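Long-range contact in beta-galactosidase (Bacteroides thetaiotaomicron, PDB 5MUJ), which probably acts as an arabinofuranosidase, binding chain B of the plant pectin rhamnogalacturonan II and helping to break it down: residues G84-Y90 / T156-K162. Coordinates in Å, arbitrary orientation, origin at the centre of the assembly. Residues are numbered along the deposited sequence.
Sequences GTDGRGY and TGYEAVK. With RAM (alpha-L-rhamnopyranose), chain B; RAM (alpha-L-rhamnopyranose), chain C.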
loop_
_atom_site.group_PDB
_atom_site.type_symbol
_atom_site.label_atom_id
_atom_site.label_comp_id
_atom_site.label_asym_id
_atom_site.label_seq_id
_atom_site.Cartn_x
_atom_site.Cartn_y
_atom_site.Cartn_z
ATOM N N GLY A 84 -2.287 -20.596 -0.010
ATOM C CA GLY A 84 -2.292 -19.923 1.290
ATOM C C GLY A 84 -1.262 -20.392 2.295
ATOM O O GLY A 84 -0.943 -19.666 3.225
ATOM N N THR A 85 -0.751 -21.609 2.140
ATOM C CA THR A 85 0.159 -22.154 3.141
ATOM C C THR A 85 1.517 -22.658 2.677
ATOM O O THR A 85 2.346 -22.980 3.527
ATOM C CB THR A 85 -0.536 -23.306 3.915
ATOM O OG1 THR A 85 -0.885 -24.356 3.009
ATOM C CG2 THR A 85 -1.790 -22.813 4.617
ATOM N N ASP A 86 1.760 -22.717 1.362
ATOM C CA ASP A 86 2.992 -23.334 0.858
ATOM C C ASP A 86 4.212 -22.429 0.922
ATOM O O ASP A 86 5.326 -22.935 0.963
ATOM C CB ASP A 86 2.827 -23.943 -0.541
ATOM C CG ASP A 86 2.580 -22.909 -1.629
ATOM O OD1 ASP A 86 1.929 -21.876 -1.360
ATOM O OD2 ASP A 86 3.011 -23.161 -2.778
ATOM N N GLY A 87 4.012 -21.115 0.974
ATOM C CA GLY A 87 5.116 -20.173 0.936
ATOM C C GLY A 87 5.575 -19.858 2.331
ATOM O O GLY A 87 4.860 -20.079 3.288
ATOM N N ARG A 88 6.769 -19.325 2.446
ATOM C CA ARG A 88 7.315 -18.931 3.729
ATOM C C ARG A 88 6.694 -17.612 4.220
ATOM O O ARG A 88 6.437 -17.453 5.427
ATOM C CB ARG A 88 8.826 -18.780 3.640
ATOM C CG ARG A 88 9.475 -18.335 4.937
ATOM C CD ARG A 88 10.983 -18.401 4.893
ATOM N NE ARG A 88 11.567 -17.963 6.164
ATOM C CZ ARG A 88 12.869 -17.933 6.455
ATOM N NH1 ARG A 88 13.775 -18.294 5.539
ATOM N NH2 ARG A 88 13.275 -17.514 7.660
ATOM N N GLY A 89 6.483 -16.677 3.294
ATOM C CA GLY A 89 5.993 -15.352 3.611
ATOM C C GLY A 89 6.556 -14.268 2.701
ATOM O O GLY A 89 7.151 -14.565 1.688
ATOM N N TYR A 90 6.332 -13.023 3.069
ATOM C CA TYR A 90 6.822 -11.864 2.367
ATOM C C TYR A 90 8.313 -11.578 2.489
ATOM O O TYR A 90 8.880 -11.642 3.593
ATOM C CB TYR A 90 6.062 -10.629 2.820
ATOM C CG TYR A 90 4.641 -10.448 2.315
ATOM C CD1 TYR A 90 4.254 -10.874 1.042
ATOM C CD2 TYR A 90 3.705 -9.775 3.088
ATOM C CE1 TYR A 90 2.973 -10.660 0.559
ATOM C CE2 TYR A 90 2.408 -9.586 2.641
ATOM C CZ TYR A 90 2.041 -10.024 1.372
ATOM O OH TYR A 90 0.778 -9.811 0.907
ATOM N N THR A 156 4.282 -18.567 8.900
ATOM C CA THR A 156 4.510 -18.832 7.482
ATOM C C THR A 156 3.175 -18.671 6.749
ATOM O O THR A 156 2.141 -18.288 7.367
ATOM C CB THR A 156 5.135 -20.221 7.251
ATOM O OG1 THR A 156 4.246 -21.226 7.739
ATOM C CG2 THR A 156 6.486 -20.335 7.941
ATOM N N GLY A 157 3.141 -19.048 5.484
ATOM C CA GLY A 157 1.955 -18.869 4.673
ATOM C C GLY A 157 1.719 -17.441 4.233
ATOM O O GLY A 157 2.597 -16.543 4.333
ATOM N N TYR A 158 0.542 -17.258 3.653
ATOM C CA TYR A 158 0.126 -15.967 3.154
ATOM C C TYR A 158 -0.430 -15.061 4.275
ATOM O O TYR A 158 -1.450 -15.370 4.887
ATOM C CB TYR A 158 -0.908 -16.131 2.062
ATOM C CG TYR A 158 -1.221 -14.851 1.313
ATOM C CD1 TYR A 158 -0.298 -14.323 0.393
ATOM C CD2 TYR A 158 -2.420 -14.161 1.499
ATOM C CE1 TYR A 158 -0.571 -13.152 -0.329
ATOM C CE2 TYR A 158 -2.693 -12.987 0.795
ATOM C CZ TYR A 158 -1.773 -12.491 -0.124
ATOM O OH TYR A 158 -2.068 -11.338 -0.818
ATOM N N GLU A 159 0.248 -13.948 4.493
ATOM C CA GLU A 159 -0.117 -12.923 5.461
ATOM C C GLU A 159 -0.330 -13.531 6.851
ATOM O O GLU A 159 0.592 -14.135 7.373
ATOM C CB GLU A 159 -1.260 -12.046 4.933
ATOM C CG GLU A 159 -0.834 -11.241 3.694
ATOM C CD GLU A 159 -1.718 -10.059 3.317
ATOM O OE1 GLU A 159 -2.891 -10.008 3.746
ATOM O OE2 GLU A 159 -1.259 -9.187 2.536
ATOM N N ALA A 160 -1.540 -13.404 7.404
ATOM C CA ALA A 160 -1.805 -13.733 8.786
ATOM C C ALA A 160 -2.402 -15.107 8.972
ATOM O O ALA A 160 -2.950 -15.382 10.018
ATOM C CB ALA A 160 -2.691 -12.678 9.437
ATOM N N VAL A 161 -2.311 -15.983 7.980
ATOM C CA VAL A 161 -2.931 -17.316 8.098
ATOM C C VAL A 161 -2.407 -18.194 9.265
ATOM O O VAL A 161 -3.189 -18.964 9.834
ATOM C CB VAL A 161 -2.851 -18.079 6.741
ATOM C CG1 VAL A 161 -1.424 -18.478 6.407
ATOM C CG2 VAL A 161 -3.762 -19.299 6.727
ATOM N N LYS A 162 -1.112 -18.118 9.585
ATOM C CA LYS A 162 -0.508 -18.903 10.696
ATOM C C LYS A 162 -0.265 -18.129 11.995
ATOM O O LYS A 162 -0.163 -18.739 13.068
ATOM C CB LYS A 162 0.797 -19.594 10.260
ATOM C CG LYS A 162 0.644 -20.747 9.266
ATOM C CD LYS A 162 -0.418 -21.796 9.594
ATOM C CE LYS A 162 -0.739 -22.681 8.399
ATOM N NZ LYS A 162 0.449 -23.378 7.838
HETATM C C1 RAM B . -6.619 -10.108 1.529
HETATM C C2 RAM B . -5.293 -9.451 1.246
HETATM C C3 RAM B . -4.945 -9.695 -0.221
HETATM C C4 RAM B . -6.080 -9.124 -1.073
HETATM C C5 RAM B . -7.488 -9.634 -0.736
HETATM C C6 RAM B . -8.576 -8.740 -1.308
HETATM O O2 RAM B . -5.413 -8.034 1.543
HETATM O O3 RAM B . -3.689 -9.113 -0.579
HETATM O O4 RAM B . -5.855 -9.500 -2.421
HETATM O O5 RAM B . -7.750 -9.857 0.672
HETATM C C1 RAM C . -8.007 -21.371 8.467
HETATM C C2 RAM C . -7.185 -20.398 7.664
HETATM C C3 RAM C . -8.024 -19.235 7.185
HETATM C C4 RAM C . -8.702 -18.564 8.387
HETATM C C5 RAM C . -9.433 -19.550 9.304
HETATM C C6 RAM C . -9.767 -18.931 10.661
HETATM O O2 RAM C . -6.167 -19.953 8.568
HETATM O O3 RAM C . -7.146 -18.333 6.495
HETATM O O4 RAM C . -9.627 -17.853 7.561
HETATM O O5 RAM C . -8.656 -20.716 9.569
HETATM O O HOH W 1 2.328 -22.058 6.181
HETATM O O HOH W 2 0.077 -9.991 -1.645
#
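Neighbouring loops are stitched together here mainly through main-chain polar groups. Tyr158 N donates to Gly84 O (2.9 Å, nearly linear at 169°), and Gly157 N donates to Gly87 O (3.0 Å), so the 84-90 loop offers two carbonyls to consecutive amides. Arg88 O receives a CA-H...O contact from Thr156 CA at 3.1 Å, while its guanidinium turns outward to a salt bridge with Asp114. The tight approach explains Gly157: a CB would clash with Gly84 O and Val161 CG1, and its phi of 75° also suits glycine. Gly89, at phi 146°, would jam a CB against the preceding carbonyl; Gly157 O is satisfied by Gln121.

Water 1 fills the gap beside this core, donating to Thr85 O (2.8 Å), accepting from Lys162 NZ (2.8 Å) and hydrogen-bonding Thr156 OG1 (2.6 Å). Threonine's short hydroxyl and lysine's long ammonium arm can thus meet at one solvent molecule.

Towards the sugar, Tyr90 OH donates to Glu159 OE2 (2.7 Å) and accepts from water 2 (2.7 Å), which also bonds Tyr158 OH (2.7 Å). A phenol suits both tyrosine sites, its ring reaching across and its hydroxyl serving several partners: Tyr158 OH also hydrogen-bonds O3 of the chain B rhamnose (2.8 Å). The type II' turn Tyr158-Val161, closed by Val161 N to Tyr158 O (3.3 Å), presents Glu159 and Val161 to the glycan.

These equivalent loops, each joining the second and third strands of adjacent four-stranded antiparallel sheets, together line part of the glycan-binding pocket of a five-bladed beta-propeller.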